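Local coordinates for protein peroxidase (Cellulomonas bogoriensis 69B4 = DSM 16987, PDB 6QZO) that binds heme b and, as a DyP-type peroxidase, probably uses hydrogen peroxide to oxidise its substrates, at residues H124-F129 with A337-V342; S230-R235 with T330-V335. One frame throughout, in Å; residues are numbered along the deposited sequence.

Contact 1 (H124-F129 with A337-V342); sequences HPLPPF and AQFTPV. With HEM (protoporphyrin IX containing Fe), chain I.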
# COMPACT_ATOMS: atom_id res chain seq x y z
N HIS A 124 23.68 18.37 -1.02
CA HIS A 124 24.53 17.40 -1.74
C HIS A 124 24.22 16.01 -1.18
O HIS A 124 23.72 15.90 -0.07
CB HIS A 124 26.03 17.77 -1.60
CG HIS A 124 26.51 17.79 -0.19
ND1 HIS A 124 26.60 16.65 0.57
CD2 HIS A 124 26.92 18.78 0.61
CE1 HIS A 124 27.03 16.94 1.79
NE2 HIS A 124 27.23 18.24 1.84
N PRO A 125 24.48 14.92 -1.93
CA PRO A 125 24.31 13.57 -1.36
C PRO A 125 25.08 13.43 -0.05
O PRO A 125 26.13 14.05 0.10
CB PRO A 125 24.89 12.65 -2.44
CG PRO A 125 24.75 13.46 -3.74
CD PRO A 125 24.92 14.91 -3.34
N LEU A 126 24.57 12.64 0.89
CA LEU A 126 25.33 12.34 2.14
C LEU A 126 26.68 11.77 1.72
O LEU A 126 26.80 11.19 0.65
CB LEU A 126 24.53 11.35 2.99
CG LEU A 126 23.20 11.88 3.52
CD1 LEU A 126 22.45 10.78 4.24
CD2 LEU A 126 23.40 13.06 4.45
N PRO A 127 27.74 11.95 2.54
CA PRO A 127 29.01 11.28 2.26
C PRO A 127 28.80 9.77 2.34
O PRO A 127 27.85 9.33 2.98
CB PRO A 127 29.97 11.82 3.34
CG PRO A 127 29.08 12.35 4.43
CD PRO A 127 27.79 12.76 3.76
N PRO A 128 29.67 8.94 1.75
CA PRO A 128 29.49 7.49 1.80
C PRO A 128 29.83 6.93 3.20
O PRO A 128 30.68 7.48 3.88
CB PRO A 128 30.47 6.96 0.74
CG PRO A 128 31.58 8.00 0.71
CD PRO A 128 30.91 9.33 1.04
N PHE A 129 29.12 5.88 3.61
CA PHE A 129 29.33 5.17 4.89
C PHE A 129 29.62 3.70 4.59
O PHE A 129 29.06 3.18 3.60
CB PHE A 129 28.11 5.35 5.79
CG PHE A 129 27.87 6.79 6.17
CD1 PHE A 129 28.71 7.41 7.07
CD2 PHE A 129 26.84 7.53 5.60
CE1 PHE A 129 28.55 8.75 7.38
CE2 PHE A 129 26.64 8.85 5.96
CZ PHE A 129 27.50 9.46 6.84
N ALA A 337 25.40 19.54 9.78
CA ALA A 337 25.60 19.90 11.20
C ALA A 337 24.79 18.97 12.13
O ALA A 337 25.22 18.80 13.29
CB ALA A 337 25.23 21.34 11.42
N GLN A 338 23.68 18.42 11.66
CA GLN A 338 22.62 17.82 12.53
C GLN A 338 22.48 16.32 12.25
O GLN A 338 22.64 15.53 13.21
CB GLN A 338 21.31 18.59 12.33
CG GLN A 338 21.43 20.08 12.66
CD GLN A 338 20.09 20.76 12.69
OE1 GLN A 338 19.75 21.55 11.80
NE2 GLN A 338 19.29 20.43 13.70
N PHE A 339 22.21 15.92 11.01
CA PHE A 339 21.95 14.50 10.65
C PHE A 339 23.27 13.73 10.50
O PHE A 339 23.48 12.72 11.21
CB PHE A 339 21.10 14.37 9.38
CG PHE A 339 20.87 12.94 8.97
CD1 PHE A 339 19.84 12.20 9.52
CD2 PHE A 339 21.71 12.33 8.04
CE1 PHE A 339 19.64 10.88 9.14
CE2 PHE A 339 21.51 11.00 7.68
CZ PHE A 339 20.47 10.28 8.23
N THR A 340 24.14 14.20 9.62
CA THR A 340 25.35 13.47 9.15
C THR A 340 26.25 13.05 10.31
O THR A 340 26.81 11.96 10.27
CB THR A 340 26.10 14.31 8.12
OG1 THR A 340 25.12 14.52 7.10
CG2 THR A 340 27.33 13.64 7.58
N PRO A 341 26.48 13.89 11.34
CA PRO A 341 27.27 13.47 12.50
C PRO A 341 26.65 12.28 13.25
O PRO A 341 27.40 11.47 13.78
CB PRO A 341 27.30 14.72 13.40
CG PRO A 341 27.06 15.86 12.43
CD PRO A 341 26.06 15.30 11.44
N VAL A 342 25.31 12.19 13.28
CA VAL A 342 24.60 11.05 13.93
C VAL A 342 24.77 9.81 13.04
O VAL A 342 25.23 8.77 13.55
CB VAL A 342 23.12 11.35 14.21
CG1 VAL A 342 22.39 10.12 14.72
CG2 VAL A 342 22.96 12.51 15.19
CHA HEM I . 15.61 5.82 18.01
CHB HEM I . 14.62 2.09 15.14
CHC HEM I . 17.59 3.90 11.79
CHD HEM I . 18.26 7.84 14.49
C1A HEM I . 15.12 4.64 17.53
C2A HEM I . 14.33 3.73 18.28
C3A HEM I . 14.06 2.67 17.47
C4A HEM I . 14.66 2.95 16.22
CMA HEM I . 13.27 1.42 17.81
CAA HEM I . 13.91 3.86 19.73
CBA HEM I . 12.58 4.59 19.93
CGA HEM I . 12.76 6.04 19.64
O1A HEM I . 12.52 6.43 18.47
O2A HEM I . 13.16 6.82 20.56
C1B HEM I . 15.36 2.28 13.99
C2B HEM I . 15.35 1.34 12.92
C3B HEM I . 16.19 1.84 11.96
C4B HEM I . 16.71 3.10 12.50
CMB HEM I . 14.53 0.06 12.87
CAB HEM I . 16.51 1.34 10.61
CBB HEM I . 15.83 0.38 9.99
C1C HEM I . 18.02 5.13 12.21
C2C HEM I . 18.89 5.94 11.48
C3C HEM I . 19.12 7.08 12.22
C4C HEM I . 18.35 6.95 13.44
CMC HEM I . 19.51 5.69 10.13
CAC HEM I . 20.01 8.09 11.60
CBC HEM I . 20.35 9.24 12.12
C1D HEM I . 17.57 7.58 15.69
C2D HEM I . 17.53 8.55 16.80
C3D HEM I . 16.81 7.98 17.79
C4D HEM I . 16.41 6.67 17.26
CMD HEM I . 18.18 9.92 16.91
CAD HEM I . 16.50 8.60 19.16
CBD HEM I . 17.59 8.24 20.18
CGD HEM I . 17.42 8.84 21.57
O1D HEM I . 17.74 10.03 21.80
O2D HEM I . 16.98 8.15 22.54
NA HEM I . 15.31 4.15 16.27
NB HEM I . 16.18 3.30 13.70
NC HEM I . 17.70 5.73 13.39
ND HEM I . 16.88 6.48 16.02
FE HEM I . 16.58 4.94 14.97
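One wall of the heme pocket is backed here by a proline-rich loop of the N-terminal DyP family region, which packs where helix 335-338 is followed by helix 340-348. Leu126 and Thr340 carry most of the contact. Leu126 CG stands anti to the carbonyl carbon (chi1 -65°), which aims the forked end at residues 339-340. CD1 meets Phe339 at 3.6 Å from CE2, with the two side chains crossing at about a right angle, while CD2 lies 3.5 Å from Thr340 OG1. Phe339, its CG anti to the backbone N (chi1 178°), turns its ring between the loop and the porphyrin: on its other flank CE1 is 3.5 Å from the heme vinyl carbon CBC. Val342 CG1 reaches the same CBC at 3.4 Å. Thr340 CG2 meets Pro127 CG tip to tip at 3.8 Å and sits at the edge of the Phe129 ring, 4.2 Å from CZ; OG1, besides touching Leu126, makes a weak hydrogen bond to Val335 O. Within the loop, His124 ND1 donates to Pro125 O at 2.7 Å, and its NE2 bonds Asp336. The prolines suit an extended segment because they restrict phi, and Pro127 adds rigid apolar surface. Between the segments the contact is mainly apolar packing, to which the nearby His124-Asp336 bond adds direction; through Phe339 it backs the heme vinyl group.

Contact 2 (S230-R235 with T330-V335); sequences SMVVRR and TYQRDV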
# COMPACT_ATOMS: atom_id res chain seq x y z
N SER A 230 15.66 21.19 5.58
CA SER A 230 16.31 20.15 4.77
C SER A 230 15.59 18.84 5.04
O SER A 230 15.04 18.69 6.14
CB SER A 230 17.77 20.05 5.07
OG SER A 230 17.98 19.49 6.35
N MET A 231 15.57 17.96 4.04
CA MET A 231 14.89 16.65 4.08
C MET A 231 15.90 15.58 3.68
O MET A 231 16.56 15.76 2.65
CB MET A 231 13.71 16.64 3.12
CG MET A 231 13.11 15.26 2.91
SD MET A 231 11.72 15.42 1.75
CE MET A 231 11.46 13.70 1.35
N VAL A 232 16.03 14.55 4.51
CA VAL A 232 16.79 13.30 4.20
C VAL A 232 15.78 12.17 4.04
O VAL A 232 14.89 12.05 4.90
CB VAL A 232 17.80 12.98 5.31
CG1 VAL A 232 18.37 11.58 5.16
CG2 VAL A 232 18.91 14.01 5.36
N VAL A 233 15.92 11.38 2.98
CA VAL A 233 15.21 10.10 2.78
C VAL A 233 16.25 8.99 2.66
O VAL A 233 16.96 8.97 1.64
CB VAL A 233 14.31 10.14 1.53
CG1 VAL A 233 13.56 8.84 1.31
CG2 VAL A 233 13.33 11.29 1.61
N ARG A 234 16.33 8.14 3.69
CA ARG A 234 17.05 6.84 3.64
C ARG A 234 16.01 5.73 3.56
O ARG A 234 15.13 5.64 4.45
CB ARG A 234 17.91 6.65 4.89
CG ARG A 234 18.91 7.76 5.15
CD ARG A 234 20.16 7.65 4.32
NE ARG A 234 21.14 6.75 4.88
CZ ARG A 234 22.36 6.56 4.39
NH1 ARG A 234 22.76 7.15 3.27
NH2 ARG A 234 23.16 5.73 5.03
N ARG A 235 16.07 4.93 2.50
CA ARG A 235 15.35 3.64 2.38
C ARG A 235 16.21 2.61 3.11
O ARG A 235 17.33 2.33 2.62
CB ARG A 235 15.15 3.27 0.91
CG ARG A 235 14.13 2.18 0.68
CD ARG A 235 14.01 1.83 -0.78
NE ARG A 235 13.09 0.73 -1.04
CZ ARG A 235 11.77 0.81 -1.04
NH1 ARG A 235 11.14 1.94 -0.75
NH2 ARG A 235 11.04 -0.26 -1.33
N THR A 330 13.80 12.33 7.53
CA THR A 330 14.16 13.29 8.62
C THR A 330 14.15 14.72 8.07
O THR A 330 14.47 14.90 6.89
CB THR A 330 15.50 12.95 9.27
OG1 THR A 330 16.54 13.31 8.35
CG2 THR A 330 15.64 11.49 9.65
N TYR A 331 13.79 15.67 8.92
CA TYR A 331 13.81 17.13 8.66
C TYR A 331 14.67 17.82 9.72
O TYR A 331 14.55 17.50 10.91
CB TYR A 331 12.40 17.69 8.67
CG TYR A 331 11.51 17.18 7.57
CD1 TYR A 331 11.60 17.70 6.29
CD2 TYR A 331 10.58 16.19 7.81
CE1 TYR A 331 10.79 17.23 5.27
CE2 TYR A 331 9.77 15.70 6.81
CZ TYR A 331 9.88 16.23 5.53
OH TYR A 331 9.05 15.79 4.53
N GLN A 332 15.52 18.75 9.28
CA GLN A 332 16.48 19.49 10.14
C GLN A 332 16.92 20.78 9.42
O GLN A 332 16.84 20.81 8.17
CB GLN A 332 17.66 18.58 10.49
CG GLN A 332 18.38 17.99 9.29
CD GLN A 332 17.68 16.79 8.69
OE1 GLN A 332 17.37 15.82 9.38
NE2 GLN A 332 17.44 16.84 7.40
N ARG A 333 17.36 21.80 10.15
CA ARG A 333 17.84 23.08 9.56
C ARG A 333 19.00 22.78 8.60
O ARG A 333 18.97 23.30 7.48
CB ARG A 333 18.25 24.09 10.64
CG ARG A 333 18.58 25.48 10.10
CD ARG A 333 19.16 26.44 11.14
NE ARG A 333 19.61 25.90 12.42
CZ ARG A 333 20.84 25.45 12.71
NH1 ARG A 333 21.80 25.46 11.80
NH2 ARG A 333 21.10 24.99 13.91
N ASP A 334 19.96 21.95 9.02
CA ASP A 334 21.27 21.76 8.33
C ASP A 334 21.67 20.28 8.41
O ASP A 334 21.99 19.82 9.52
CB ASP A 334 22.32 22.71 8.91
CG ASP A 334 23.71 22.62 8.30
OD1 ASP A 334 24.01 21.60 7.63
OD2 ASP A 334 24.50 23.56 8.51
N VAL A 335 21.68 19.58 7.27
CA VAL A 335 21.97 18.12 7.18
C VAL A 335 23.36 17.83 7.76
O VAL A 335 23.48 16.94 8.61
CB VAL A 335 21.87 17.61 5.73
CG1 VAL A 335 22.17 16.12 5.63
CG2 VAL A 335 20.51 17.92 5.12
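Ser230 and Gln332 face each other in a hydrogen-bonded antiparallel pair whose side chains join the backbone pattern. Ser230 OG occupies the crowded position between its own N and carbonyl carbon (chi1 71°), from where it donates to Gln332 O at 2.5 Å, approaching from above the carbonyl plane. That oxygen also accepts from Ser230 N. Gln332 CG takes the crowded position too, and a bend at chi2 (-81°) folds the amide back, so that NE2 donates to Ser230 OG at 2.9 Å, nearly in the amide plane. Thr330 OG1 gives its proton to a lone pair of Gln332 OE1 at 2.8 Å. Glutamine suits this buried spot because its amide can donate and accept at once. These strands, 229-238 and 323-332, are the central pair of the four-stranded antiparallel sheet in the C-terminal ferredoxin-like half of the DyP fold. Val232 lies alongside Thr330, and its CG2 meets Val335 CG1 at 3.9 Å. On the other face of the sheet, Met231 and Tyr331 lie side by side in a non-hydrogen-bonded pair. Met231 is fully extended, a flexible apolar chain whose sulfur makes an oblique Met-aromatic contact with the Tyr331 ring; the Tyr331 hydroxyl bonds Gln146.

How the contacts relate
Both segments of contact 2 fall in sequence between the two segments of contact 1, and the contact centres lie 9 Å apart. Strand 323-332 leads almost directly into helix 335-338, so 330-335 and 337-342 are consecutive in the chain, with only Asp336 between them. Val335 touches both contacts: its O probably accepts a hydrogen bond from Thr340 N at 3.0 Å, and its CG1 packs on Leu126 CD2 at 3.5 Å. Phe339 joins the sheet to the pocket, since its CD1 lies 3.7 Å from Thr330 OG1. Contact 1 touches the heme directly, whereas Thr330 of contact 2 stays about 6 Å from it by its side chain, close to the heme-binding residues Arg307 and Phe328.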